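Ferrichrome ABC transporter substrate-binding protein (Staphylococcus pseudintermedius, PDB 5FLY) probably binds ferrichrome-type iron siderophores and delivers them to an ABC transporter, as a class III solute-binding protein. Local coordinates at residues A135-E138 against K139-Q143. Residues are numbered along the deposited sequence; the frame is centred on the assembly and turned at random.
Sequences ADWE and KQTAQ
Thr141, one helical turn after Trp137, sets its methyl over one face of the Trp137 indole. CG2 of Thr141 lies 3.7 Å from the centroid of the six-membered ring of Trp137, 11° off the ring normal. This is a CH-pi contact over the face, and the methyl is almost equally far from CE2 and CZ2. A chi1 of 170° swings CG of Trp137 away from its own backbone N and lays the indole along the helix toward the next turn. The other branch of Thr141 turns back to the helix backbone. Its chi1 of 55° brings OG1 of Thr141 to Trp137 O, to which it donates at 2.8 Å. Trp137 O also accepts the helical bond from Thr141 N, at 3.0 Å. The two donors come from opposite faces of the carbonyl plane. A threonine hydroxyl in a helix commonly bonds the carbonyl one turn back, and here it gives buried Thr141 an acceptor within the helix. Regular i to i+4 bonds continue on the exposed side, from Lys139 N to Ala135 O and from Ala142 N to Glu138 O. The indole NE1 is bonded to Tyr113 OH, which helps to fix the ring's rotation. Both segments belong to the long helix 127-152, which spans the two lobes in the manner of class III binding proteins. Trp137 and Thr141 face inward, against Ala185 of helix 179-185 and Arg269 of helix 262-278. Trp137 also touches Leu114 of helix 113-124.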
loop_
_atom_site.group_PDB
_atom_site.type_symbol
_atom_site.label_atom_id
_atom_site.label_comp_id
_atom_site.label_asym_id
_atom_site.label_seq_id
_atom_site.Cartn_x
_atom_site.Cartn_y
_atom_site.Cartn_z
ATOM N N ALA A 135 -13.670 10.023 6.929
ATOM C CA ALA A 135 -14.326 11.278 6.579
ATOM C C ALA A 135 -13.310 12.406 6.462
ATOM O O ALA A 135 -13.394 13.212 5.541
ATOM C CB ALA A 135 -15.375 11.628 7.601
ATOM N N ASP A 136 -12.348 12.444 7.377
ATOM C CA ASP A 136 -11.305 13.466 7.340
ATOM C C ASP A 136 -10.437 13.307 6.098
ATOM O O ASP A 136 -10.094 14.287 5.423
ATOM C CB ASP A 136 -10.417 13.403 8.583
ATOM C CG ASP A 136 -11.149 13.769 9.866
ATOM O OD1 ASP A 136 -12.204 14.429 9.799
ATOM O OD2 ASP A 136 -10.654 13.397 10.952
ATOM N N TRP A 137 -10.078 12.063 5.801
ATOM C CA TRP A 137 -9.257 11.758 4.629
ATOM C C TRP A 137 -9.954 12.167 3.326
ATOM O O TRP A 137 -9.344 12.747 2.420
ATOM C CB TRP A 137 -8.924 10.256 4.622
ATOM C CG TRP A 137 -8.293 9.767 3.362
ATOM C CD1 TRP A 137 -8.892 9.086 2.338
ATOM C CD2 TRP A 137 -6.920 9.906 3.003
ATOM N NE1 TRP A 137 -7.968 8.803 1.363
ATOM C CE2 TRP A 137 -6.753 9.305 1.742
ATOM C CE3 TRP A 137 -5.821 10.498 3.619
ATOM C CZ2 TRP A 137 -5.518 9.266 1.095
ATOM C CZ3 TRP A 137 -4.593 10.463 2.973
ATOM C CH2 TRP A 137 -4.456 9.854 1.730
ATOM N N GLU A 138 -11.248 11.889 3.229
ATOM C CA GLU A 138 -11.980 12.178 2.003
ATOM C C GLU A 138 -12.125 13.679 1.791
ATOM O O GLU A 138 -12.000 14.170 0.669
ATOM C CB GLU A 138 -13.345 11.486 2.038
ATOM C CG GLU A 138 -13.211 9.991 1.838
ATOM C CD GLU A 138 -14.514 9.248 1.939
ATOM O OE1 GLU A 138 -15.425 9.708 2.667
ATOM O OE2 GLU A 138 -14.617 8.188 1.283
ATOM N N LYS A 139 -12.364 14.408 2.876
ATOM C CA LYS A 139 -12.508 15.860 2.806
ATOM C C LYS A 139 -11.177 16.529 2.424
ATOM O O LYS A 139 -11.144 17.435 1.591
ATOM C CB LYS A 139 -13.027 16.384 4.144
ATOM C CG LYS A 139 -13.300 17.875 4.180
ATOM C CD LYS A 139 -13.845 18.322 5.541
ATOM C CE LYS A 139 -15.263 17.824 5.787
ATOM N NZ LYS A 139 -16.237 18.315 4.754
ATOM N N GLN A 140 -10.077 16.058 3.006
ATOM C CA GLN A 140 -8.763 16.620 2.706
ATOM C C GLN A 140 -8.374 16.348 1.254
ATOM O O GLN A 140 -7.940 17.266 0.531
ATOM C CB GLN A 140 -7.712 16.034 3.655
ATOM C CG GLN A 140 -6.282 16.431 3.320
ATOM C CD GLN A 140 -6.041 17.901 3.529
ATOM O OE1 GLN A 140 -6.248 18.415 4.629
ATOM N NE2 GLN A 140 -5.627 18.597 2.476
ATOM N N THR A 141 -8.513 15.097 0.819
ATOM C CA THR A 141 -8.032 14.720 -0.506
ATOM C C THR A 141 -8.943 15.245 -1.614
ATOM O O THR A 141 -8.495 15.467 -2.744
ATOM C CB THR A 141 -7.861 13.178 -0.649
ATOM O OG1 THR A 141 -9.070 12.481 -0.316
ATOM C CG2 THR A 141 -6.729 12.678 0.245
ATOM N N ALA A 142 -10.206 15.488 -1.289
ATOM C CA ALA A 142 -11.108 16.151 -2.230
ATOM C C ALA A 142 -10.580 17.540 -2.555
ATOM O O ALA A 142 -10.554 17.943 -3.716
ATOM C CB ALA A 142 -12.516 16.232 -1.668
ATOM N N GLN A 143 -10.125 18.267 -1.534
ATOM C CA GLN A 143 -9.558 19.595 -1.765
ATOM C C GLN A 143 -8.233 19.490 -2.508
ATOM O O GLN A 143 -7.986 20.239 -3.455
ATOM C CB GLN A 143 -9.384 20.355 -0.453
ATOM C CG GLN A 143 -8.936 21.798 -0.625
ATOM C CD GLN A 143 -9.888 22.631 -1.475
ATOM O OE1 GLN A 143 -11.090 22.696 -1.210
ATOM N NE2 GLN A 143 -9.348 23.267 -2.507
#